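Local coordinates for protein alpha-1,3-glucanase (Streptomyces thermodiastaticus, PDB 7C7D) that probably hydrolyses alpha-1,3-glucan, as a thermostable glycoside hydrolase of family GH87 whose catalytic unit carries a parallel beta-helix, at residues A202-A216 against A227-W241. Numbering follows the deposited sequence.
Sequences AGQPAGSVSVTDKGA and AFRDAIAAAQGGVVW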
loop_
_atom_site.group_PDB
_atom_site.type_symbol
_atom_site.label_atom_id
_atom_site.label_comp_id
_atom_site.label_asym_id
_atom_site.label_seq_id
_atom_site.Cartn_x
_atom_site.Cartn_y
_atom_site.Cartn_z
ATOM N N ALA A 202 6.704 -2.242 -26.285
ATOM C CA ALA A 202 6.408 -1.131 -27.173
ATOM C C ALA A 202 7.644 -0.743 -27.978
ATOM O O ALA A 202 8.782 -1.033 -27.601
ATOM C CB ALA A 202 5.924 0.080 -26.377
ATOM N N GLY A 203 7.401 -0.079 -29.115
ATOM C CA GLY A 203 8.483 0.405 -29.942
ATOM C C GLY A 203 8.935 1.806 -29.566
ATOM O O GLY A 203 8.210 2.571 -28.934
ATOM N N GLN A 204 10.149 2.138 -29.984
ATOM C CA GLN A 204 10.735 3.425 -29.637
ATOM C C GLN A 204 9.978 4.556 -30.328
ATOM O O GLN A 204 9.804 4.519 -31.551
ATOM C CB GLN A 204 12.199 3.453 -30.062
ATOM C CG GLN A 204 12.833 4.817 -29.929
ATOM C CD GLN A 204 14.328 4.800 -30.156
ATOM O OE1 GLN A 204 14.894 3.799 -30.594
ATOM N NE2 GLN A 204 14.980 5.914 -29.851
ATOM N N PRO A 205 9.519 5.566 -29.592
ATOM C CA PRO A 205 8.826 6.690 -30.230
ATOM C C PRO A 205 9.775 7.488 -31.109
ATOM O O PRO A 205 10.975 7.584 -30.843
ATOM C CB PRO A 205 8.342 7.535 -29.043
ATOM C CG PRO A 205 8.496 6.666 -27.832
ATOM C CD PRO A 205 9.595 5.713 -28.131
ATOM N N ALA A 206 9.216 8.065 -32.170
ATOM C CA ALA A 206 10.020 8.841 -33.103
ATOM C C ALA A 206 10.594 10.072 -32.416
ATOM O O ALA A 206 9.903 10.769 -31.668
ATOM C CB ALA A 206 9.166 9.263 -34.298
ATOM N N GLY A 207 11.875 10.336 -32.671
ATOM C CA GLY A 207 12.542 11.494 -32.117
ATOM C C GLY A 207 13.091 11.322 -30.718
ATOM O O GLY A 207 13.724 12.254 -30.202
ATOM N N SER A 208 12.879 10.174 -30.085
ATOM C CA SER A 208 13.389 9.978 -28.739
ATOM C C SER A 208 14.883 9.658 -28.768
ATOM O O SER A 208 15.436 9.217 -29.780
ATOM C CB SER A 208 12.617 8.868 -28.023
ATOM O OG SER A 208 12.693 7.651 -28.738
ATOM N N VAL A 209 15.535 9.907 -27.636
ATOM C CA VAL A 209 16.962 9.656 -27.460
ATOM C C VAL A 209 17.102 8.385 -26.637
ATOM O O VAL A 209 16.654 8.336 -25.488
ATOM C CB VAL A 209 17.644 10.833 -26.746
ATOM C CG1 VAL A 209 19.111 10.513 -26.467
ATOM C CG2 VAL A 209 17.505 12.106 -27.560
ATOM N N SER A 210 17.726 7.360 -27.207
ATOM C CA SER A 210 17.878 6.093 -26.504
ATOM C C SER A 210 19.053 6.145 -25.535
ATOM O O SER A 210 20.127 6.658 -25.869
ATOM C CB SER A 210 18.097 4.960 -27.506
ATOM O OG SER A 210 18.397 3.749 -26.833
ATOM N N VAL A 211 18.848 5.594 -24.332
ATOM C CA VAL A 211 19.934 5.519 -23.357
ATOM C C VAL A 211 21.078 4.654 -23.867
ATOM O O VAL A 211 22.238 4.881 -23.509
ATOM C CB VAL A 211 19.434 5.043 -21.975
ATOM C CG1 VAL A 211 18.471 6.041 -21.379
ATOM C CG2 VAL A 211 18.796 3.668 -22.070
ATOM N N THR A 212 20.782 3.643 -24.690
ATOM C CA THR A 212 21.856 2.797 -25.202
ATOM C C THR A 212 22.733 3.543 -26.197
ATOM O O THR A 212 23.920 3.228 -26.332
ATOM C CB THR A 212 21.299 1.503 -25.802
ATOM O OG1 THR A 212 20.337 1.810 -26.817
ATOM C CG2 THR A 212 20.645 0.659 -24.717
ATOM N N ASP A 213 22.178 4.538 -26.890
ATOM C CA ASP A 213 22.996 5.376 -27.757
ATOM C C ASP A 213 23.942 6.266 -26.962
ATOM O O ASP A 213 24.933 6.751 -27.517
ATOM C CB ASP A 213 22.108 6.224 -28.670
ATOM C CG ASP A 213 21.389 5.395 -29.721
ATOM O OD1 ASP A 213 21.743 4.209 -29.892
ATOM O OD2 ASP A 213 20.475 5.932 -30.380
ATOM N N LYS A 214 23.663 6.485 -25.680
ATOM C CA LYS A 214 24.527 7.259 -24.803
ATOM C C LYS A 214 25.410 6.377 -23.932
ATOM O O LYS A 214 26.019 6.873 -22.979
ATOM C CB LYS A 214 23.695 8.205 -23.933
ATOM C CG LYS A 214 22.894 9.222 -24.726
ATOM C CD LYS A 214 23.808 10.231 -25.400
ATOM C CE LYS A 214 23.020 11.238 -26.216
ATOM N NZ LYS A 214 23.917 12.285 -26.787
ATOM N N GLY A 215 25.485 5.085 -24.230
ATOM C CA GLY A 215 26.403 4.200 -23.550
ATOM C C GLY A 215 25.810 3.337 -22.460
ATOM O O GLY A 215 26.568 2.670 -21.751
ATOM N N ALA A 216 24.491 3.328 -22.297
ATOM C CA ALA A 216 23.887 2.475 -21.283
ATOM C C ALA A 216 24.068 1.012 -21.661
ATOM O O ALA A 216 24.037 0.649 -22.841
ATOM C CB ALA A 216 22.398 2.789 -21.135
ATOM N N ALA A 227 25.053 7.393 -18.544
ATOM C CA ALA A 227 24.331 7.361 -19.811
ATOM C C ALA A 227 22.925 7.930 -19.666
ATOM O O ALA A 227 22.466 8.692 -20.525
ATOM C CB ALA A 227 24.271 5.934 -20.352
ATOM N N PHE A 228 22.220 7.563 -18.594
ATOM C CA PHE A 228 20.890 8.129 -18.380
ATOM C C PHE A 228 20.976 9.635 -18.182
ATOM O O PHE A 228 20.162 10.392 -18.723
ATOM C CB PHE A 228 20.228 7.478 -17.165
ATOM C CG PHE A 228 19.513 6.189 -17.468
ATOM C CD1 PHE A 228 20.161 5.146 -18.116
ATOM C CD2 PHE A 228 18.187 6.017 -17.094
ATOM C CE1 PHE A 228 19.496 3.959 -18.387
ATOM C CE2 PHE A 228 17.520 4.836 -17.366
ATOM C CZ PHE A 228 18.171 3.807 -18.012
ATOM N N ARG A 229 21.962 10.081 -17.405
ATOM C CA ARG A 229 22.191 11.506 -17.206
ATOM C C ARG A 229 22.439 12.207 -18.538
ATOM O O ARG A 229 21.865 13.268 -18.813
ATOM C CB ARG A 229 23.391 11.650 -16.277
ATOM C CG ARG A 229 23.666 13.002 -15.686
ATOM C CD ARG A 229 24.777 12.805 -14.667
ATOM N NE ARG A 229 25.269 14.041 -14.083
ATOM C CZ ARG A 229 26.462 14.150 -13.511
ATOM N NH1 ARG A 229 27.268 13.097 -13.463
ATOM N NH2 ARG A 229 26.851 15.306 -12.994
ATOM N N ASP A 230 23.285 11.614 -19.386
ATOM C CA ASP A 230 23.585 12.212 -20.685
ATOM C C ASP A 230 22.354 12.240 -21.584
ATOM O O ASP A 230 22.135 13.212 -22.315
ATOM C CB ASP A 230 24.720 11.448 -21.367
ATOM C CG ASP A 230 26.056 11.626 -20.668
ATOM O OD1 ASP A 230 26.201 12.581 -19.876
ATOM O OD2 ASP A 230 26.968 10.812 -20.921
ATOM N N ALA A 231 21.548 11.176 -21.561
ATOM C CA ALA A 231 20.345 11.147 -22.387
ATOM C C ALA A 231 19.354 12.214 -21.945
ATOM O O ALA A 231 18.756 12.899 -22.782
ATOM C CB ALA A 231 19.710 9.758 -22.341
ATOM N N ILE A 232 19.172 12.369 -20.632
ATOM C CA ILE A 232 18.268 13.394 -20.113
ATOM C C ILE A 232 18.705 14.777 -20.577
ATOM O O ILE A 232 17.883 15.591 -21.020
ATOM C CB ILE A 232 18.176 13.292 -18.580
ATOM C CG1 ILE A 232 17.429 12.017 -18.187
ATOM C CG2 ILE A 232 17.501 14.528 -17.988
ATOM C CD1 ILE A 232 17.532 11.683 -16.711
ATOM N N ALA A 233 20.009 15.059 -20.500
ATOM C CA ALA A 233 20.513 16.352 -20.948
ATOM C C ALA A 233 20.296 16.554 -22.443
ATOM O O ALA A 233 20.042 17.679 -22.886
ATOM C CB ALA A 233 21.995 16.492 -20.590
ATOM N N ALA A 234 20.374 15.481 -23.231
ATOM C CA ALA A 234 20.229 15.578 -24.680
ATOM C C ALA A 234 18.778 15.572 -25.142
ATOM O O ALA A 234 18.517 15.856 -26.316
ATOM C CB ALA A 234 20.981 14.434 -25.361
ATOM N N ALA A 235 17.833 15.258 -24.259
ATOM C CA ALA A 235 16.426 15.132 -24.625
ATOM C C ALA A 235 15.544 16.118 -23.869
ATOM O O ALA A 235 14.373 15.836 -23.610
ATOM C CB ALA A 235 15.934 13.699 -24.433
ATOM N N GLN A 236 16.086 17.283 -23.521
ATOM C CA GLN A 236 15.304 18.294 -22.822
ATOM C C GLN A 236 14.139 18.751 -23.692
ATOM O O GLN A 236 14.317 19.076 -24.870
ATOM C CB GLN A 236 16.197 19.478 -22.462
ATOM C CG GLN A 236 17.120 19.203 -21.285
ATOM C CD GLN A 236 16.355 18.928 -20.005
ATOM O OE1 GLN A 236 15.873 19.854 -19.352
ATOM N NE2 GLN A 236 16.230 17.653 -19.644
ATOM N N GLY A 237 12.945 18.768 -23.105
ATOM C CA GLY A 237 11.729 19.001 -23.853
ATOM C C GLY A 237 11.248 17.812 -24.648
ATOM O O GLY A 237 10.254 17.934 -25.378
ATOM N N GLY A 238 11.914 16.665 -24.529
ATOM C CA GLY A 238 11.580 15.506 -25.327
ATOM C C GLY A 238 11.568 14.211 -24.545
ATOM O O GLY A 238 11.256 14.195 -23.352
ATOM N N VAL A 239 11.914 13.113 -25.209
ATOM C CA VAL A 239 11.702 11.774 -24.679
ATOM C C VAL A 239 13.027 11.036 -24.661
ATOM O O VAL A 239 13.731 10.986 -25.677
ATOM C CB VAL A 239 10.667 10.998 -25.515
ATOM C CG1 VAL A 239 10.530 9.568 -25.002
ATOM C CG2 VAL A 239 9.329 11.722 -25.508
ATOM N N VAL A 240 13.362 10.469 -23.508
ATOM C CA VAL A 240 14.441 9.504 -23.377
ATOM C C VAL A 240 13.825 8.114 -23.433
ATOM O O VAL A 240 12.894 7.805 -22.676
ATOM C CB VAL A 240 15.204 9.705 -22.059
ATOM C CG1 VAL A 240 16.194 8.589 -21.869
ATOM C CG2 VAL A 240 15.908 11.045 -22.054
ATOM N N TRP A 241 14.350 7.277 -24.316
ATOM C CA TRP A 241 13.843 5.931 -24.531
ATOM C C TRP A 241 14.739 4.934 -23.808
ATOM O O TRP A 241 15.970 5.004 -23.913
ATOM C CB TRP A 241 13.837 5.621 -26.026
ATOM C CG TRP A 241 13.469 4.218 -26.370
ATOM C CD1 TRP A 241 14.268 3.284 -26.964
ATOM C CD2 TRP A 241 12.201 3.591 -26.168
ATOM N NE1 TRP A 241 13.575 2.111 -27.141
ATOM C CE2 TRP A 241 12.303 2.272 -26.659
ATOM C CE3 TRP A 241 10.989 4.012 -25.611
ATOM C CZ2 TRP A 241 11.237 1.375 -26.615
ATOM C CZ3 TRP A 241 9.930 3.122 -25.575
ATOM C CH2 TRP A 241 10.063 1.817 -26.073
HETATM O O HOH W 1 13.110 13.668 -27.826
HETATM O O HOH W 2 27.475 8.017 -21.118
#
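At the N-terminal end of the parallel beta-helix of this glucanase, strand 209-210 pairs with strand 238-242, and helix 225-234 packs across the sheet they begin. Three backbone hydrogen bonds hold the pair in parallel register: V209 N donates to V239 O (2.9 Å), W241 N to V209 O, and V211 N to W241 O. The two faces of this edge of the sheet are then covered differently.

On the side of V209 and V240 lies the helix. V211 CG1 sits over the face of the F228 ring, 3.8 Å from its centroid and 13° off the ring normal, a CH-pi contact. V211 CG1 also presses tightly on V240 CG1 at 3.5 Å and meets A231 CB, while V209 CG2 touches A235 CB just beyond the helix. With CG anti to its carbonyl carbon (chi1 -61°) and a bend at chi2, K214 lies along the helix past A231 and brings CE to A234 CB. Water 2 joins K214 O to D230 OD2; D230 OD1 accepts a hydrogen bond from Q226 NE2.

The W241 indole, on the opposite side, has Q204 and P205 over one face, with A202 O at its edge. Q204 CB stands 3.5 Å from the centroid of the W241 five-membered ring, and the extended Q204 side chain leaves its amide beside W241 CD1, nearly parallel to the indole, with the planes 10° apart. A hydrogen bond from Q204 NE2 to S208 OG (3.1 Å) helps hold that amide flat; S208 OG in turn donates to P205 O. P205 CD comes 3.3 Å from W241 CE3, near the rim of the ring.

With V240 bonded onward to strand 259-263, the helix closes the N-terminal end of the beta-helix over the V209 and V240 side chains, consistent with the N-terminal capping helix of pectate lyase-like beta-helices.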